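PDB 2QGY: enolase from the environmental genome shotgun sequencing of the Sargasso Sea, which is of unknown function but belongs to the enolase superfamily, binds a magnesium ion and probably acts on a carboxylate substrate, as its relatives do. Local coordinates for residues V258-L263 with F272-S277; E291-G296 with I321-K326. All coordinates share one frame; numbering follows the deposited sequence.

Contact 1 (V258-L263 with F272-S277); sequences VHFREL and FNPDIS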
# COMPACT_ATOMS: atom_id res chain seq x y z
N VAL A 258 12.44 -1.02 -1.30
CA VAL A 258 12.63 -1.67 -2.59
C VAL A 258 12.31 -0.74 -3.76
O VAL A 258 13.11 -0.66 -4.70
CB VAL A 258 11.80 -2.97 -2.70
CG1 VAL A 258 11.97 -3.60 -4.09
CG2 VAL A 258 12.23 -3.95 -1.60
N HIS A 259 11.18 -0.03 -3.69
CA HIS A 259 10.83 0.89 -4.79
C HIS A 259 11.94 1.95 -4.94
O HIS A 259 12.37 2.26 -6.07
CB HIS A 259 9.48 1.55 -4.54
CG HIS A 259 9.14 2.63 -5.53
ND1 HIS A 259 8.82 2.36 -6.85
CD2 HIS A 259 9.17 3.97 -5.42
CE1 HIS A 259 8.59 3.50 -7.47
NE2 HIS A 259 8.81 4.50 -6.63
N PHE A 260 12.39 2.52 -3.83
CA PHE A 260 13.43 3.57 -3.92
C PHE A 260 14.76 3.04 -4.42
O PHE A 260 15.46 3.74 -5.18
CB PHE A 260 13.55 4.39 -2.63
CG PHE A 260 12.32 5.25 -2.35
CD1 PHE A 260 12.19 6.51 -2.92
CD2 PHE A 260 11.24 4.72 -1.64
CE1 PHE A 260 11.04 7.29 -2.72
CE2 PHE A 260 10.08 5.49 -1.43
CZ PHE A 260 9.98 6.76 -1.98
N ARG A 261 15.10 1.80 -4.06
CA ARG A 261 16.29 1.16 -4.62
C ARG A 261 16.16 0.99 -6.13
O ARG A 261 17.12 1.19 -6.83
CB ARG A 261 16.59 -0.18 -3.94
CG ARG A 261 17.27 0.05 -2.62
CD ARG A 261 17.25 -1.17 -1.72
NE ARG A 261 17.93 -0.85 -0.48
CZ ARG A 261 17.83 -1.58 0.63
NH1 ARG A 261 17.07 -2.67 0.64
NH2 ARG A 261 18.50 -1.23 1.72
N GLU A 262 14.98 0.61 -6.61
CA GLU A 262 14.74 0.53 -8.06
C GLU A 262 14.91 1.90 -8.71
O GLU A 262 15.51 1.99 -9.78
CB GLU A 262 13.36 -0.04 -8.36
CG GLU A 262 12.99 -0.14 -9.89
CD GLU A 262 13.78 -1.19 -10.65
OE1 GLU A 262 14.39 -2.06 -10.00
OE2 GLU A 262 13.79 -1.15 -11.91
N LEU A 263 14.37 2.97 -8.11
CA LEU A 263 14.54 4.32 -8.69
C LEU A 263 16.02 4.67 -8.77
O LEU A 263 16.47 5.21 -9.77
CB LEU A 263 13.81 5.41 -7.88
CG LEU A 263 12.28 5.36 -7.79
CD1 LEU A 263 11.90 6.39 -6.73
CD2 LEU A 263 11.66 5.76 -9.14
N PHE A 272 14.32 12.52 -4.03
CA PHE A 272 13.18 11.73 -3.59
C PHE A 272 12.43 12.52 -2.51
O PHE A 272 13.05 13.16 -1.68
CB PHE A 272 13.65 10.43 -2.93
CG PHE A 272 14.40 9.49 -3.85
CD1 PHE A 272 14.17 9.48 -5.23
CD2 PHE A 272 15.33 8.60 -3.32
CE1 PHE A 272 14.87 8.55 -6.06
CE2 PHE A 272 16.02 7.68 -4.15
CZ PHE A 272 15.77 7.67 -5.50
N ASN A 273 11.09 12.44 -2.49
CA ASN A 273 10.32 13.14 -1.47
C ASN A 273 9.32 12.18 -0.77
O ASN A 273 8.15 12.47 -0.70
CB ASN A 273 9.63 14.39 -2.05
CG ASN A 273 8.49 14.06 -3.02
OD1 ASN A 273 8.50 13.00 -3.66
ND2 ASN A 273 7.48 14.93 -3.09
N PRO A 274 9.80 11.06 -0.20
CA PRO A 274 8.88 10.22 0.58
C PRO A 274 8.33 11.11 1.73
O PRO A 274 9.03 12.04 2.20
CB PRO A 274 9.78 9.13 1.16
CG PRO A 274 11.16 9.74 1.23
CD PRO A 274 11.20 10.61 -0.07
N ASP A 275 7.14 10.79 2.21
CA ASP A 275 6.60 11.60 3.33
C ASP A 275 7.26 11.12 4.62
O ASP A 275 7.50 9.93 4.82
CB ASP A 275 5.08 11.47 3.42
CG ASP A 275 4.46 12.44 4.43
OD1 ASP A 275 4.02 13.54 4.03
OD2 ASP A 275 4.44 12.12 5.64
N ILE A 276 7.61 12.08 5.46
CA ILE A 276 8.27 11.78 6.73
C ILE A 276 7.49 10.78 7.60
O ILE A 276 8.08 9.99 8.40
CB ILE A 276 8.53 13.12 7.50
CG1 ILE A 276 9.38 12.86 8.77
CG2 ILE A 276 7.17 13.85 7.85
CD1 ILE A 276 10.83 12.36 8.52
N SER A 277 6.17 10.82 7.48
CA SER A 277 5.27 10.04 8.30
C SER A 277 4.58 8.96 7.45
O SER A 277 3.60 8.34 7.87
CB SER A 277 4.23 10.95 8.92
OG SER A 277 4.80 11.61 10.04
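F260 and F272 meet in an edge-to-face pair: the edge of F260, led by CD1, points at the face of F272. The ring centroids lie 5.3 Å apart and the planes make an angle of 64°. F260 CD1 stands 3.8 Å from F272 CD2, offset toward the rim of the F272 ring rather than over its middle. In both phenylalanines CG lies beside the backbone N and anti to the carbonyl carbon (chi1 -67° in F260, -63° in F272); the two side chains run past each other in opposite directions.

The remaining apolar contacts flank this pair. L263, one turn further along the helix, approaches the far end of the F272 ring with its CD1 branch, 3.7 Å from F272 CE1, while its CB lies 3.8 Å from F272 CZ. At the tip of the F260 ring, CZ touches P274 CB at 3.9 Å. I288 of helix 282-294 and M279 also pack on F260, and L237 of helix 234-243 on L263.

No hydrogen bond joins the two segments; the polar side chains of N273, D275 and S277 are bonded elsewhere. D275 OD2 accepts from S277 N at 2.8 Å, forming an Asx turn, and also from N305 ND2, while D275 OD1 pairs with H302 ND1. N273 OD1 accepts from the backbone N of E252, a magnesium ligand, and the P274 side chain is about 11 Å from the metal.

Helix 257-265 is thus sealed against the end of strand 271-272 and the loop after it, the helix-on-strand packing of the (beta/alpha)7beta barrel of the enolase superfamily.

Contact 2 (E291-G296 with I321-K326); sequences EASNNG and IPNSEK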
# COMPACT_ATOMS: atom_id res chain seq x y z
N GLU A 291 21.86 5.68 0.80
CA GLU A 291 22.02 5.11 -0.54
C GLU A 291 21.88 6.16 -1.63
O GLU A 291 22.65 6.16 -2.60
CB GLU A 291 21.04 3.94 -0.76
CG GLU A 291 21.26 2.82 0.25
CD GLU A 291 20.27 1.68 0.12
OE1 GLU A 291 19.68 1.51 -0.97
OE2 GLU A 291 20.08 0.95 1.12
N ALA A 292 20.88 7.04 -1.50
CA ALA A 292 20.66 8.11 -2.48
C ALA A 292 21.93 8.99 -2.57
O ALA A 292 22.41 9.33 -3.67
CB ALA A 292 19.46 8.97 -2.07
N SER A 293 22.46 9.33 -1.41
CA SER A 293 23.65 10.18 -1.32
C SER A 293 24.81 9.62 -2.15
O SER A 293 25.46 10.36 -2.90
CB SER A 293 24.06 10.38 0.14
OG SER A 293 25.17 11.28 0.25
N ASN A 294 25.04 8.31 -2.02
CA ASN A 294 26.11 7.61 -2.74
C ASN A 294 25.90 7.62 -4.24
O ASN A 294 26.83 7.39 -5.02
CB ASN A 294 26.21 6.17 -2.23
CG ASN A 294 26.64 6.12 -0.79
OD1 ASN A 294 27.26 7.06 -0.31
ND2 ASN A 294 26.30 5.03 -0.08
N ASN A 295 24.67 7.93 -4.63
CA ASN A 295 24.29 7.99 -6.02
C ASN A 295 23.94 9.37 -6.53
O ASN A 295 23.33 9.50 -7.60
CB ASN A 295 23.17 6.97 -6.25
CG ASN A 295 23.67 5.56 -6.17
OD1 ASN A 295 24.18 5.04 -7.15
ND2 ASN A 295 23.57 4.93 -4.99
N GLY A 296 24.33 10.41 -5.79
CA GLY A 296 24.14 11.78 -6.21
C GLY A 296 22.71 12.30 -6.16
O GLY A 296 22.40 13.30 -6.79
N ILE A 321 21.32 14.44 7.86
CA ILE A 321 21.82 13.82 6.61
C ILE A 321 22.60 14.83 5.73
O ILE A 321 22.24 16.01 5.70
CB ILE A 321 20.69 13.12 5.79
CG1 ILE A 321 19.58 14.13 5.45
CG2 ILE A 321 20.13 11.93 6.56
CD1 ILE A 321 18.60 13.66 4.36
N PRO A 322 23.66 14.37 5.03
CA PRO A 322 24.47 15.29 4.22
C PRO A 322 23.82 15.65 2.89
O PRO A 322 24.24 16.65 2.27
CB PRO A 322 25.75 14.50 3.97
CG PRO A 322 25.34 13.08 3.98
CD PRO A 322 24.19 13.00 4.98
N ASN A 323 22.81 14.88 2.46
CA ASN A 323 22.15 15.12 1.16
C ASN A 323 20.67 15.54 1.27
O ASN A 323 19.83 15.12 0.47
CB ASN A 323 22.25 13.89 0.25
CG ASN A 323 21.50 12.71 0.78
OD1 ASN A 323 21.44 12.50 1.99
ND2 ASN A 323 20.93 11.90 -0.12
N SER A 324 20.35 16.34 2.28
CA SER A 324 19.02 16.90 2.40
C SER A 324 18.83 18.02 1.38
O SER A 324 19.77 18.81 1.13
CB SER A 324 18.83 17.46 3.81
OG SER A 324 19.68 18.57 4.00
N GLU A 325 17.65 18.08 0.79
CA GLU A 325 17.25 19.26 0.05
C GLU A 325 16.38 20.06 1.01
O GLU A 325 16.23 19.68 2.16
CB GLU A 325 16.47 18.90 -1.22
CG GLU A 325 17.25 19.12 -2.49
CD GLU A 325 17.50 20.59 -2.80
OE1 GLU A 325 18.11 20.87 -3.84
OE2 GLU A 325 17.08 21.49 -2.03
N LYS A 326 15.80 21.15 0.52
CA LYS A 326 14.92 21.97 1.34
C LYS A 326 13.71 21.17 1.81
O LYS A 326 13.17 20.35 1.06
CB LYS A 326 14.51 23.21 0.56
CG LYS A 326 15.70 24.16 0.34
CD LYS A 326 15.28 25.27 -0.57
CE LYS A 326 15.83 25.03 -1.96
NZ LYS A 326 17.34 24.87 -1.90
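The flat amide of N323 lies against S293 near the end of helix 282-294. S293 CB is 3.5 Å from N323 CG, and N323 ND2 comes 3.3 Å from S293 N; both of these nitrogens are donors, so they are neighbours and not a bonded pair. A292 CB adds a contact of 3.8 Å to the same ND2. With S293 OG turned anti to its own backbone N (chi1 -176°), the hydroxyl lies 3.9 Å from N323 CB and 4.1 Å from P322 CG.

What fixes the amide is a bond from N323 ND2 to the carbonyl O of I297, helped by a weak one to S289 O. With CG between its backbone N and carbonyl carbon (chi1 66°), N323 brings ND2 to the helix end. Its backbone is paired with I299 of strand 298-299, so the residue is tied both to that strand and to the turn leading into it.

This turn is a Schellman motif, in which G296, at positive phi, donates to S293 O and I297 N to A292 O. It links helix 282-294 to the next parallel strand of the barrel.

Further out, N295 ND2 gives E291 O a nearly straight bond of 2.8 Å (169°). Beyond N323, E325 OE2 accepts from K326 N at 2.9 Å, and the OH of Y223 bonds E325 OE1 and K326 NZ.

Helix 282-294 connects the two contacts, whose centres lie about 12 Å apart: its last turn and the residues that end it supply one segment of contact 2, and the same turn reaches contact 1 directly, through a salt bridge of 2.8 Å between R261 NH2 and E291 OE2 and packing of A292 CB near F272 CE2. Contact 1 is wholly buried and apolar, joining a helix to the end of a strand and the loop beyond it. Contact 2 is smaller and partly exposed; an asparagine amide and a serine meet there at a helix end, and its anchoring bonds go to residues outside its two segments.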